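PDB 7ANV: ancestral D-type dye decolorizing peroxidase from Geotrichum candidum, which is a haem peroxidase that probably uses hydrogen peroxide to oxidise synthetic dyes and other reducing substrates. Local coordinates for residues Asp97-Thr102 and Gly246-Phe251; Arg349-Asp354 and Pro419-Asn424; Pro378-Lys381 and Thr386-Asp389; Ser447-Asn452 and Asn456-Pro461. All coordinates share one frame; numbering follows the deposited sequence.

Four contacts are spread over one haem peroxidase chain. Interaction 1 comes first along the chain and joins a loop of the N-terminal half to strand 247-256, an inner strand of the second four-stranded antiparallel sheet. Interactions 2, 3 and 4 lie in the C-terminal half. Interaction 3, at helix 378-383, is nested within the loop that interaction 2 closes, although their centres are about 40 Å apart. Interaction 4, beside the small sheet of strands 445-446 and 458-459, follows in series, its centre about 19 Å from that of interaction 2. Interaction 2 thus ties a haem-pocket loop to a surface turn, while the others join loops to the large sheet, a helix and a hairpin.

Interaction 1. Residues Asp97-Thr102 and Gly246-Phe251; sequences DNLGDT and GSFLVF
Phe248 pushes the far end of its ring against Leu99 and Gly100, and these three residues make up the whole of this small, buried contact. The Leu99 branch point arrives at the ring's edge, near its plane, with CG 3.7 Å from Phe248 CZ, the two side chains running past one another in opposing senses. Gly100 is met through its backbone: its CA lies 3.5 Å from Phe248 CZ and approaches the ring obliquely. A positive phi of 54° and the lack of a side chain suit glycine to a place where the loop turns so close to an aromatic ring. With Phe248 CG anti to its own carbonyl carbon (chi1 -66°), the ring extends from the strand toward the loop, where Phe104 meets it edge-to-face and Phe475 adds a further aromatic neighbour. Replacing Phe248 by an alanine would probably open a gap under Gly100 and leave Leu99 without the ring edge it rests on. The contact thus packs a loop of the N-terminal half against an inner strand of the C-terminal antiparallel sheet, whose strand order, 2-3-1-4, is that of the ferredoxin-like halves of dye-decolorizing peroxidases.

Interaction 2. Residues Arg349-Asp354 and Pro419-Asn424; sequences RADLED and PPSKPN. With HEM (protoporphyrin IX containing Fe), chain B; SO4 (sulfate ion), chain E.
A type I beta turn, Pro419 to Lys422, is fastened through Ser421 to Asp351 in a loop that also supplies a haem-pocket residue, Arg349. Ser421 OG donates to Asp351 O at 2.8 Å, meeting a lone pair in the carbonyl plane with a C=O...donor angle of 125°. The hydroxyl reaches it because OG stands between the backbone N and the carbonyl carbon (chi1 50°). Next to this bond, Pro419, which follows a cis peptide, crosses the Asp351 side chain, its CG 3.9 Å from Asp351 OD2; that carboxylate is engaged in a salt bridge with Arg344. In place of Ser421, an alanine here would probably leave Asp351 O without this donor and the turn less firmly tied to the 349-354 loop. The Asp351 loop is itself tightly wound, since Arg349 O accepts from both Leu352 N, at 3.1 Å, and Glu353 N. At its start, Arg349 runs extended from CG to NE toward the haem, the guanidinium resting against Phe321 in a cation-pi contact and also bonded to Asn319 and Phe321 O. There Arg349 NH2 meets the propionate oxygen O1D in the guanidinium plane, at 2.9 Å and with a nearly straight N-H...O angle of 166°.

Interaction 3. Residues Pro378-Lys381 and Thr386-Asp389; sequences PEEK and TKHD. With SO4 (sulfate ion), chain D; SO4 (sulfate ion), chain G.
Glu379 and Glu380, in the first turn of surface helix 378-383, both meet the loop that leads from this helix into strand 391-398. Glu379 has CG anti to its backbone N (chi1 -176°), which puts CG 3.8 Å from Lys387 NZ; the bend at chi2 then turns the carboxylate. The opposite charges are linked through a water, which donates to Glu379 OE2 at 2.7 Å and accepts from Lys387 NZ at 2.9 Å. Glu380 is the more deeply buried and grips the loop by its backbone. Its OE2 takes two successive amides: Lys387 N at 2.7 Å, from the anti side and close to the carboxylate plane, and His388 N at 2.9 Å, from well above that plane. The other oxygen, OE1, accepts from Thr377 N, just before the helix, and forms a salt bridge with Arg390. The carboxylate also stands nearly perpendicular to the His388 ring (83°), with OE1 at the ring's edge beside CD2. Both ring nitrogens of His388 face sulfates probably left by crystallisation, which would tend to favour a doubly protonated imidazole. His388 ND1 donates to O3 of one sulfate at 2.6 Å, and His388 NE2 to O3 of the other at 2.8 Å.

Interaction 4. Residues Ser447-Asn452 and Asn456-Pro461; sequences SGTDPN and NELSLP
Thr449, in the loop joining strands 445-446 and 458-459 of a two-stranded antiparallel sheet, meets Leu458 on the second strand, their side chains crossing at about a right angle. In Leu458, CG anti to its backbone N (chi1 -175°) carries the branch toward Thr449, and chi2 (67°) sets CD2 3.8 Å from Thr449 OG1 and 4.1 Å from Thr449 CG2. On Thr449 the hydroxyl occupies the place between backbone N and carbonyl carbon, leaving the methyl beside the N; Leu286 of helix 279-291 packs against both residues. Glu457 starts away from the loop but folds back at chi2 (-67°), laying its carboxylate over Ser447, with OE1 3.9 Å from Ser447 CB. OE1 makes a weak hydrogen bond with Thr445 OG1, while the Ser447 hydroxyl is engaged by Thr427 O. Farther along the loop, waters carry the polar contacts. Thr449 N and Asp450 N each donate to a separate water, at 3.0 and 2.9 Å, and both waters lie within bonding distance of Asn456 O. A third water accepts from Asn456 ND2 and donates to Asp450 OD2, the latter at 2.7 Å. The same carboxylate closes an Asx turn, its OD1 accepting from Asn452 N at 3.0 Å from above the carboxylate plane.

Interaction 1. Residues Asp97-Thr102 and Gly246-Phe251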
loop_
_atom_site.group_PDB
_atom_site.type_symbol
_atom_site.label_atom_id
_atom_site.label_comp_id
_atom_site.label_asym_id
_atom_site.label_seq_id
_atom_site.Cartn_x
_atom_site.Cartn_y
_atom_site.Cartn_z
ATOM N N ASP A 97 -14.418 -10.326 -19.227
ATOM C CA ASP A 97 -15.145 -11.461 -18.588
ATOM C C ASP A 97 -14.186 -12.377 -17.816
ATOM O O ASP A 97 -14.651 -12.898 -16.781
ATOM C CB ASP A 97 -15.981 -12.224 -19.613
ATOM C CG ASP A 97 -17.232 -11.459 -20.009
ATOM O OD1 ASP A 97 -17.656 -10.579 -19.225
ATOM O OD2 ASP A 97 -17.757 -11.723 -21.109
ATOM N N ASN A 98 -12.924 -12.538 -18.256
ATOM C CA ASN A 98 -11.881 -13.418 -17.645
ATOM C C ASN A 98 -10.798 -12.604 -16.917
ATOM O O ASN A 98 -9.790 -13.194 -16.431
ATOM C CB ASN A 98 -11.196 -14.276 -18.702
ATOM C CG ASN A 98 -12.171 -15.126 -19.497
ATOM O OD1 ASN A 98 -13.369 -15.153 -19.211
ATOM N ND2 ASN A 98 -11.662 -15.817 -20.506
ATOM N N LEU A 99 -10.958 -11.298 -16.816
ATOM C CA LEU A 99 -9.963 -10.480 -16.086
ATOM C C LEU A 99 -10.272 -10.434 -14.580
ATOM O O LEU A 99 -11.362 -9.951 -14.159
ATOM C CB LEU A 99 -9.879 -9.066 -16.639
ATOM C CG LEU A 99 -8.714 -8.285 -16.046
ATOM C CD1 LEU A 99 -7.391 -8.974 -16.401
ATOM C CD2 LEU A 99 -8.711 -6.850 -16.512
ATOM N N GLY A 100 -9.288 -10.840 -13.785
ATOM C CA GLY A 100 -9.412 -10.857 -12.324
ATOM C C GLY A 100 -10.645 -11.632 -11.940
ATOM O O GLY A 100 -10.871 -12.734 -12.495
ATOM N N ASP A 101 -11.313 -11.162 -10.897
ATOM C CA ASP A 101 -12.467 -11.906 -10.315
ATOM C C ASP A 101 -13.384 -10.814 -9.811
ATOM O O ASP A 101 -13.229 -9.647 -10.349
ATOM C CB ASP A 101 -12.062 -13.009 -9.309
ATOM C CG ASP A 101 -13.107 -14.097 -9.124
ATOM O OD1 ASP A 101 -14.307 -13.787 -9.340
ATOM O OD2 ASP A 101 -12.730 -15.276 -8.794
ATOM N N THR A 102 -14.332 -11.193 -8.959
ATOM C CA THR A 102 -15.444 -10.315 -8.551
ATOM C C THR A 102 -14.802 -8.995 -8.141
ATOM O O THR A 102 -15.400 -7.981 -8.440
ATOM C CB THR A 102 -16.359 -10.997 -7.520
ATOM O OG1 THR A 102 -16.853 -12.122 -8.251
ATOM C CG2 THR A 102 -17.507 -10.126 -7.041
ATOM N N GLY A 246 0.387 -7.627 -17.086
ATOM C CA GLY A 246 -0.266 -6.546 -16.341
ATOM C C GLY A 246 -0.361 -6.914 -14.874
ATOM O O GLY A 246 -0.079 -8.058 -14.482
ATOM N N SER A 247 -0.755 -5.961 -14.064
ATOM C CA SER A 247 -0.925 -6.169 -12.612
ATOM C C SER A 247 -2.132 -5.337 -12.174
ATOM O O SER A 247 -2.380 -4.207 -12.748
ATOM C CB SER A 247 0.318 -5.825 -11.856
ATOM O OG SER A 247 0.198 -6.192 -10.489
ATOM N N PHE A 248 -2.843 -5.798 -11.141
ATOM C CA PHE A 248 -3.946 -5.015 -10.538
ATOM C C PHE A 248 -3.368 -4.009 -9.541
ATOM O O PHE A 248 -2.546 -4.376 -8.668
ATOM C CB PHE A 248 -4.971 -5.935 -9.883
ATOM C CG PHE A 248 -5.688 -6.777 -10.891
ATOM C CD1 PHE A 248 -6.801 -6.261 -11.527
ATOM C CD2 PHE A 248 -5.268 -8.069 -11.177
ATOM C CE1 PHE A 248 -7.461 -7.002 -12.506
ATOM C CE2 PHE A 248 -5.938 -8.806 -12.143
ATOM C CZ PHE A 248 -7.055 -8.293 -12.761
ATOM N N LEU A 249 -3.773 -2.756 -9.740
ATOM C CA LEU A 249 -3.390 -1.593 -8.939
ATOM C C LEU A 249 -4.544 -1.302 -7.991
ATOM O O LEU A 249 -5.581 -0.843 -8.440
ATOM C CB LEU A 249 -3.157 -0.429 -9.899
ATOM C CG LEU A 249 -2.482 0.838 -9.359
ATOM C CD1 LEU A 249 -2.096 1.761 -10.498
ATOM C CD2 LEU A 249 -3.299 1.596 -8.329
ATOM N N VAL A 250 -4.322 -1.477 -6.707
ATOM C CA VAL A 250 -5.273 -1.032 -5.656
ATOM C C VAL A 250 -4.857 0.360 -5.206
ATOM O O VAL A 250 -3.730 0.511 -4.719
ATOM C CB VAL A 250 -5.289 -2.001 -4.464
ATOM C CG1 VAL A 250 -6.145 -1.417 -3.350
ATOM C CG2 VAL A 250 -5.727 -3.406 -4.880
ATOM N N PHE A 251 -5.781 1.309 -5.292
ATOM C CA PHE A 251 -5.595 2.672 -4.767
ATOM C C PHE A 251 -6.511 2.890 -3.560
ATOM O O PHE A 251 -7.699 2.682 -3.688
ATOM C CB PHE A 251 -5.806 3.711 -5.871
ATOM C CG PHE A 251 -5.465 5.109 -5.419
ATOM C CD1 PHE A 251 -6.400 5.863 -4.719
ATOM C CD2 PHE A 251 -4.229 5.681 -5.713
ATOM C CE1 PHE A 251 -6.076 7.138 -4.260
ATOM C CE2 PHE A 251 -3.894 6.949 -5.238
ATOM C CZ PHE A 251 -4.822 7.670 -4.529
#

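Interaction 2. Residues Arg349-Asp354 and Pro419-Asn424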
loop_
_atom_site.group_PDB
_atom_site.type_symbol
_atom_site.label_atom_id
_atom_site.label_comp_id
_atom_site.label_asym_id
_atom_site.label_seq_id
_atom_site.Cartn_x
_atom_site.Cartn_y
_atom_site.Cartn_z
ATOM N N ARG A 349 4.711 -14.067 8.118
ATOM C CA ARG A 349 6.007 -14.808 8.167
ATOM C C ARG A 349 5.747 -16.187 8.775
ATOM O O ARG A 349 4.837 -16.905 8.274
ATOM C CB ARG A 349 7.067 -13.938 8.856
ATOM C CG ARG A 349 7.303 -12.597 8.174
ATOM C CD ARG A 349 8.499 -11.796 8.728
ATOM N NE ARG A 349 8.470 -10.484 8.112
ATOM C CZ ARG A 349 9.479 -9.860 7.540
ATOM N NH1 ARG A 349 10.705 -10.352 7.622
ATOM N NH2 ARG A 349 9.262 -8.674 6.980
ATOM N N ALA A 350 6.472 -16.592 9.828
ATOM C CA ALA A 350 6.395 -17.974 10.343
ATOM C C ALA A 350 5.027 -18.252 10.981
ATOM O O ALA A 350 4.735 -19.399 11.225
ATOM C CB ALA A 350 7.513 -18.266 11.311
ATOM N N ASP A 351 4.207 -17.246 11.292
ATOM C CA ASP A 351 2.843 -17.495 11.819
ATOM C C ASP A 351 2.033 -18.366 10.852
ATOM O O ASP A 351 1.058 -19.032 11.321
ATOM C CB ASP A 351 2.093 -16.201 12.112
ATOM C CG ASP A 351 2.654 -15.398 13.263
ATOM O OD1 ASP A 351 3.593 -15.883 13.905
ATOM O OD2 ASP A 351 2.170 -14.237 13.468
ATOM N N LEU A 352 2.403 -18.374 9.581
ATOM C CA LEU A 352 1.726 -19.241 8.598
ATOM C C LEU A 352 2.741 -20.136 7.906
ATOM O O LEU A 352 2.342 -21.219 7.559
ATOM C CB LEU A 352 1.026 -18.407 7.533
ATOM C CG LEU A 352 -0.161 -17.603 8.035
ATOM C CD1 LEU A 352 -0.846 -16.929 6.888
ATOM C CD2 LEU A 352 -1.144 -18.458 8.808
ATOM N N GLU A 353 4.020 -19.738 7.821
ATOM C CA GLU A 353 5.078 -20.472 7.055
ATOM C C GLU A 353 5.376 -21.744 7.859
ATOM O O GLU A 353 6.205 -21.732 8.770
ATOM C CB GLU A 353 6.340 -19.633 6.773
ATOM C CG GLU A 353 6.176 -18.387 5.909
ATOM C CD GLU A 353 7.347 -17.395 5.946
ATOM O OE1 GLU A 353 8.267 -17.558 6.801
ATOM O OE2 GLU A 353 7.343 -16.451 5.121
ATOM N N ASP A 354 4.543 -22.730 7.514
ATOM C CA ASP A 354 4.227 -24.109 7.958
ATOM C C ASP A 354 3.359 -24.673 6.823
ATOM O O ASP A 354 3.421 -25.881 6.567
ATOM C CB ASP A 354 3.451 -24.026 9.264
ATOM C CG ASP A 354 3.600 -25.234 10.166
ATOM O OD1 ASP A 354 2.761 -26.119 10.063
ATOM O OD2 ASP A 354 4.529 -25.252 10.994
ATOM N N PRO A 419 -3.603 -14.914 14.176
ATOM C CA PRO A 419 -3.531 -16.147 13.379
ATOM C C PRO A 419 -3.852 -17.410 14.174
ATOM O O PRO A 419 -3.712 -17.461 15.405
ATOM C CB PRO A 419 -2.039 -16.166 13.002
ATOM C CG PRO A 419 -1.353 -15.614 14.229
ATOM C CD PRO A 419 -2.326 -14.656 14.867
ATOM N N PRO A 420 -4.290 -18.493 13.507
ATOM C CA PRO A 420 -4.660 -19.712 14.235
ATOM C C PRO A 420 -3.459 -20.420 14.880
ATOM O O PRO A 420 -3.691 -21.331 15.658
ATOM C CB PRO A 420 -5.299 -20.615 13.184
ATOM C CG PRO A 420 -4.979 -19.983 11.839
ATOM C CD PRO A 420 -4.593 -18.543 12.070
ATOM N N SER A 421 -2.222 -20.068 14.494
ATOM C CA SER A 421 -1.002 -20.673 15.080
ATOM C C SER A 421 -0.812 -20.166 16.518
ATOM O O SER A 421 -0.022 -20.751 17.281
ATOM C CB SER A 421 0.177 -20.355 14.222
ATOM O OG SER A 421 0.185 -18.972 13.972
ATOM N N LYS A 422 -1.523 -19.107 16.907
ATOM C CA LYS A 422 -1.449 -18.578 18.301
ATOM C C LYS A 422 -1.982 -19.613 19.289
ATOM O O LYS A 422 -2.720 -20.533 18.946
ATOM C CB LYS A 422 -2.269 -17.284 18.365
ATOM C CG LYS A 422 -3.767 -17.571 18.448
ATOM C CD LYS A 422 -4.712 -16.393 18.455
ATOM C CE LYS A 422 -6.151 -16.832 18.335
ATOM N NZ LYS A 422 -6.570 -17.716 19.457
ATOM N N PRO A 423 -1.660 -19.476 20.600
ATOM C CA PRO A 423 -2.279 -20.280 21.628
ATOM C C PRO A 423 -3.773 -19.985 21.670
ATOM O O PRO A 423 -4.186 -18.833 21.563
ATOM C CB PRO A 423 -1.577 -19.870 22.940
ATOM C CG PRO A 423 -0.276 -19.260 22.460
ATOM C CD PRO A 423 -0.628 -18.581 21.162
ATOM N N ASN A 424 -4.555 -21.034 21.885
ATOM C CA ASN A 424 -6.038 -20.879 21.899
ATOM C C ASN A 424 -6.509 -19.762 22.832
ATOM O O ASN A 424 -7.466 -19.071 22.451
ATOM C CB ASN A 424 -6.769 -22.179 22.184
ATOM C CG ASN A 424 -6.639 -23.160 21.047
ATOM O OD1 ASN A 424 -6.423 -22.766 19.914
ATOM N ND2 ASN A 424 -6.799 -24.429 21.359
HETATM C CHA HEM B . 4.441 -2.263 6.078
HETATM C CHB HEM B . 2.521 1.903 7.634
HETATM C CHC HEM B . -1.618 0.845 5.225
HETATM C CHD HEM B . 0.233 -3.477 4.050
HETATM C C1A HEM B . 4.266 -1.035 6.690
HETATM C C2A HEM B . 5.254 -0.364 7.451
HETATM C C3A HEM B . 4.717 0.798 7.907
HETATM C C4A HEM B . 3.390 0.868 7.399
HETATM C CMA HEM B . 5.402 1.862 8.748
HETATM C CAA HEM B . 6.650 -0.879 7.785
HETATM C CBA HEM B . 7.679 -0.736 6.677
HETATM C CGA HEM B . 7.991 -2.016 5.955
HETATM O O1A HEM B . 8.074 -3.138 6.487
HETATM O O2A HEM B . 8.204 -1.936 4.788
HETATM C C1B HEM B . 1.220 1.962 7.099
HETATM C C2B HEM B . 0.342 3.080 7.270
HETATM C C3B HEM B . -0.810 2.815 6.589
HETATM C C4B HEM B . -0.622 1.472 5.974
HETATM C CMB HEM B . 0.623 4.326 8.063
HETATM C CAB HEM B . -2.028 3.634 6.388
HETATM C CBB HEM B . -2.087 4.984 6.496
HETATM C C1C HEM B . -1.494 -0.453 4.707
HETATM C C2C HEM B . -2.492 -1.180 4.040
HETATM C C3C HEM B . -1.956 -2.420 3.744
HETATM C C4C HEM B . -0.619 -2.428 4.225
HETATM C CMC HEM B . -3.890 -0.668 3.722
HETATM C CAC HEM B . -2.544 -3.587 3.081
HETATM C CBC HEM B . -3.851 -3.802 3.036
HETATM C C1D HEM B . 1.562 -3.437 4.473
HETATM C C2D HEM B . 2.464 -4.561 4.167
HETATM C C3D HEM B . 3.631 -4.219 4.754
HETATM C C4D HEM B . 3.426 -2.904 5.401
HETATM C CMD HEM B . 2.215 -5.842 3.378
HETATM C CAD HEM B . 4.910 -5.027 4.741
HETATM C CBD HEM B . 4.943 -6.117 5.826
HETATM C CGD HEM B . 6.159 -6.987 5.697
HETATM O O1D HEM B . 6.793 -7.209 6.760
HETATM O O2D HEM B . 6.492 -7.504 4.600
HETATM N NA HEM B . 3.113 -0.262 6.653
HETATM N NB HEM B . 0.616 1.055 6.316
HETATM N NC HEM B . -0.369 -1.235 4.860
HETATM N ND HEM B . 2.142 -2.483 5.240
HETATM FE FE HEM B . 1.408 -0.796 5.815
HETATM S S SO4 E . -6.077 -24.633 25.287
HETATM O O1 SO4 E . -5.730 -25.579 26.331
HETATM O O2 SO4 E . -6.626 -25.342 24.160
HETATM O O3 SO4 E . -4.864 -23.946 24.863
HETATM O O4 SO4 E . -7.033 -23.726 25.854
#

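Interaction 3. Residues Pro378-Lys381 and Thr386-Asp389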
loop_
_atom_site.group_PDB
_atom_site.type_symbol
_atom_site.label_atom_id
_atom_site.label_comp_id
_atom_site.label_asym_id
_atom_site.label_seq_id
_atom_site.Cartn_x
_atom_site.Cartn_y
_atom_site.Cartn_z
ATOM N N PRO A 378 2.357 23.627 14.230
ATOM C CA PRO A 378 2.437 23.848 15.672
ATOM C C PRO A 378 1.045 23.778 16.336
ATOM O O PRO A 378 0.929 23.130 17.383
ATOM C CB PRO A 378 3.111 25.214 15.772
ATOM C CG PRO A 378 3.981 25.275 14.541
ATOM C CD PRO A 378 3.172 24.575 13.458
ATOM N N GLU A 379 0.017 24.406 15.747
ATOM C CA GLU A 379 -1.323 24.419 16.394
ATOM C C GLU A 379 -1.874 23.001 16.515
ATOM O O GLU A 379 -2.431 22.676 17.580
ATOM C CB GLU A 379 -2.364 25.279 15.683
ATOM C CG GLU A 379 -3.694 25.318 16.449
ATOM C CD GLU A 379 -3.691 25.791 17.908
ATOM O OE1 GLU A 379 -2.726 26.491 18.353
ATOM O OE2 GLU A 379 -4.688 25.471 18.624
ATOM N N GLU A 380 -1.773 22.204 15.451
ATOM C CA GLU A 380 -2.253 20.801 15.476
ATOM C C GLU A 380 -1.494 20.060 16.575
ATOM O O GLU A 380 -2.130 19.287 17.336
ATOM C CB GLU A 380 -2.023 20.113 14.127
ATOM C CG GLU A 380 -3.022 20.527 13.071
ATOM C CD GLU A 380 -2.736 19.924 11.704
ATOM O OE1 GLU A 380 -1.625 20.161 11.146
ATOM O OE2 GLU A 380 -3.622 19.234 11.198
ATOM N N LYS A 381 -0.172 20.233 16.598
ATOM C CA LYS A 381 0.705 19.486 17.533
ATOM C C LYS A 381 0.299 19.843 18.965
ATOM O O LYS A 381 0.080 18.922 19.772
ATOM C CB LYS A 381 2.168 19.829 17.256
ATOM C CG LYS A 381 3.167 19.107 18.143
ATOM C CD LYS A 381 4.595 19.546 17.934
ATOM C CE LYS A 381 5.493 18.769 18.880
ATOM N NZ LYS A 381 6.878 19.294 18.916
ATOM N N THR A 386 -6.143 17.189 14.647
ATOM C CA THR A 386 -5.985 17.324 13.182
ATOM C C THR A 386 -6.835 18.505 12.690
ATOM O O THR A 386 -8.063 18.546 13.011
ATOM C CB THR A 386 -6.384 16.049 12.444
ATOM O OG1 THR A 386 -5.379 15.103 12.795
ATOM C CG2 THR A 386 -6.436 16.199 10.944
ATOM N N LYS A 387 -6.204 19.404 11.943
ATOM C CA LYS A 387 -6.890 20.486 11.196
ATOM C C LYS A 387 -6.753 20.275 9.683
ATOM O O LYS A 387 -7.631 20.734 8.959
ATOM C CB LYS A 387 -6.374 21.836 11.702
ATOM C CG LYS A 387 -6.617 22.078 13.184
ATOM C CD LYS A 387 -6.099 23.437 13.704
ATOM C CE LYS A 387 -6.985 24.619 13.362
ATOM N NZ LYS A 387 -6.815 25.700 14.369
ATOM N N HIS A 388 -5.723 19.582 9.195
ATOM C CA HIS A 388 -5.374 19.542 7.758
ATOM C C HIS A 388 -5.434 18.098 7.259
ATOM O O HIS A 388 -5.143 17.183 8.056
ATOM C CB HIS A 388 -4.012 20.193 7.537
ATOM C CG HIS A 388 -4.017 21.613 7.979
ATOM N ND1 HIS A 388 -4.764 22.556 7.328
ATOM C CD2 HIS A 388 -3.460 22.226 9.050
ATOM C CE1 HIS A 388 -4.649 23.715 7.966
ATOM N NE2 HIS A 388 -3.841 23.540 9.009
ATOM N N ASP A 389 -5.821 17.923 5.999
ATOM C CA ASP A 389 -5.912 16.585 5.356
ATOM C C ASP A 389 -4.483 16.144 5.026
ATOM O O ASP A 389 -3.783 16.882 4.294
ATOM C CB ASP A 389 -6.802 16.654 4.114
ATOM C CG ASP A 389 -7.154 15.317 3.487
ATOM O OD1 ASP A 389 -6.990 14.272 4.170
ATOM O OD2 ASP A 389 -7.536 15.338 2.278
HETATM S S SO4 D . -6.296 21.341 4.313
HETATM O O1 SO4 D . -4.891 21.087 4.126
HETATM O O2 SO4 D . -7.003 20.121 4.603
HETATM O O3 SO4 D . -6.488 22.282 5.398
HETATM O O4 SO4 D . -6.837 21.896 3.098
HETATM S S SO4 G . -3.146 25.753 11.670
HETATM O O1 SO4 G . -3.032 24.328 11.919
HETATM O O2 SO4 G . -1.843 26.365 11.763
HETATM O O3 SO4 G . -3.676 25.980 10.338
HETATM O O4 SO4 G . -4.046 26.316 12.651
HETATM O O HOH W 1 -6.876 24.789 17.166
#

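Interaction 4. Residues Ser447-Asn452 and Asn456-Pro461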
loop_
_atom_site.group_PDB
_atom_site.type_symbol
_atom_site.label_atom_id
_atom_site.label_comp_id
_atom_site.label_asym_id
_atom_site.label_seq_id
_atom_site.Cartn_x
_atom_site.Cartn_y
_atom_site.Cartn_z
ATOM N N SER A 447 -4.404 -6.970 22.095
ATOM C CA SER A 447 -3.672 -7.630 23.185
ATOM C C SER A 447 -2.178 -7.570 22.876
ATOM O O SER A 447 -1.812 -7.198 21.783
ATOM C CB SER A 447 -4.170 -9.031 23.440
ATOM O OG SER A 447 -3.612 -9.987 22.532
ATOM N N GLY A 448 -1.374 -7.953 23.851
ATOM C CA GLY A 448 0.040 -8.251 23.646
ATOM C C GLY A 448 0.941 -7.052 23.660
ATOM O O GLY A 448 2.113 -7.285 23.504
ATOM N N THR A 449 0.454 -5.806 23.816
ATOM C CA THR A 449 1.352 -4.637 23.683
ATOM C C THR A 449 2.272 -4.544 24.898
ATOM O O THR A 449 3.374 -4.023 24.731
ATOM C CB THR A 449 0.586 -3.333 23.437
ATOM O OG1 THR A 449 -0.240 -3.066 24.563
ATOM C CG2 THR A 449 -0.238 -3.429 22.190
ATOM N N ASP A 450 1.831 -4.991 26.063
ATOM C CA ASP A 450 2.718 -5.020 27.260
ATOM C C ASP A 450 3.433 -6.367 27.274
ATOM O O ASP A 450 2.795 -7.378 27.514
ATOM C CB ASP A 450 1.906 -4.783 28.523
ATOM C CG ASP A 450 2.746 -4.831 29.776
ATOM O OD1 ASP A 450 3.914 -5.292 29.716
ATOM O OD2 ASP A 450 2.211 -4.430 30.808
ATOM N N PRO A 451 4.747 -6.446 27.006
ATOM C CA PRO A 451 5.391 -7.750 26.830
ATOM C C PRO A 451 5.398 -8.575 28.113
ATOM O O PRO A 451 5.562 -9.787 28.033
ATOM C CB PRO A 451 6.802 -7.394 26.339
ATOM C CG PRO A 451 7.041 -6.032 26.903
ATOM C CD PRO A 451 5.685 -5.333 26.853
ATOM N N ASN A 452 5.270 -7.927 29.275
ATOM C CA ASN A 452 5.299 -8.671 30.566
ATOM C C ASN A 452 3.878 -8.914 31.056
ATOM O O ASN A 452 3.749 -9.581 32.138
ATOM C CB ASN A 452 6.182 -7.980 31.602
ATOM C CG ASN A 452 7.607 -7.879 31.105
ATOM O OD1 ASN A 452 7.985 -6.889 30.486
ATOM N ND2 ASN A 452 8.384 -8.943 31.308
ATOM N N ASN A 456 -3.270 -8.477 28.815
ATOM C CA ASN A 456 -3.915 -7.149 29.006
ATOM C C ASN A 456 -4.312 -6.530 27.659
ATOM O O ASN A 456 -3.468 -6.407 26.728
ATOM C CB ASN A 456 -3.044 -6.231 29.860
ATOM C CG ASN A 456 -2.984 -6.695 31.305
ATOM O OD1 ASN A 456 -3.774 -7.556 31.724
ATOM N ND2 ASN A 456 -2.030 -6.173 32.070
ATOM N N GLU A 457 -5.575 -6.122 27.569
ATOM C CA GLU A 457 -6.172 -5.534 26.349
ATOM C C GLU A 457 -5.927 -4.032 26.378
ATOM O O GLU A 457 -6.083 -3.386 27.437
ATOM C CB GLU A 457 -7.688 -5.724 26.301
ATOM C CG GLU A 457 -8.165 -7.159 26.165
ATOM C CD GLU A 457 -7.824 -7.780 24.839
ATOM O OE1 GLU A 457 -7.481 -7.011 23.933
ATOM O OE2 GLU A 457 -7.852 -9.024 24.717
ATOM N N LEU A 458 -5.570 -3.485 25.251
ATOM C CA LEU A 458 -5.511 -2.036 25.062
ATOM C C LEU A 458 -6.726 -1.675 24.204
ATOM O O LEU A 458 -6.959 -2.296 23.169
ATOM C CB LEU A 458 -4.144 -1.777 24.431
ATOM C CG LEU A 458 -3.764 -0.324 24.238
ATOM C CD1 LEU A 458 -3.559 0.368 25.569
ATOM C CD2 LEU A 458 -2.520 -0.252 23.365
ATOM N N SER A 459 -7.606 -0.850 24.730
ATOM C CA SER A 459 -8.781 -0.365 23.983
ATOM C C SER A 459 -8.305 0.699 22.992
ATOM O O SER A 459 -7.696 1.660 23.451
ATOM C CB SER A 459 -9.785 0.177 24.953
ATOM O OG SER A 459 -10.924 0.603 24.262
ATOM N N LEU A 460 -8.538 0.538 21.691
ATOM C CA LEU A 460 -8.138 1.589 20.721
ATOM C C LEU A 460 -9.219 2.657 20.769
ATOM O O LEU A 460 -10.325 2.379 21.237
ATOM C CB LEU A 460 -7.932 0.959 19.342
ATOM C CG LEU A 460 -6.880 -0.147 19.347
ATOM C CD1 LEU A 460 -6.853 -0.955 18.062
ATOM C CD2 LEU A 460 -5.509 0.426 19.672
ATOM N N PRO A 461 -8.901 3.926 20.445
ATOM C CA PRO A 461 -9.917 4.976 20.439
ATOM C C PRO A 461 -11.058 4.646 19.469
ATOM O O PRO A 461 -10.814 4.041 18.483
ATOM C CB PRO A 461 -9.182 6.223 19.940
ATOM C CG PRO A 461 -7.709 5.935 20.213
ATOM C CD PRO A 461 -7.564 4.427 20.109
HETATM O O HOH W 2 -2.299 -4.849 24.603
HETATM O O HOH W 3 -0.594 -6.473 26.843
HETATM O O HOH W 4 -0.442 -4.019 30.902
#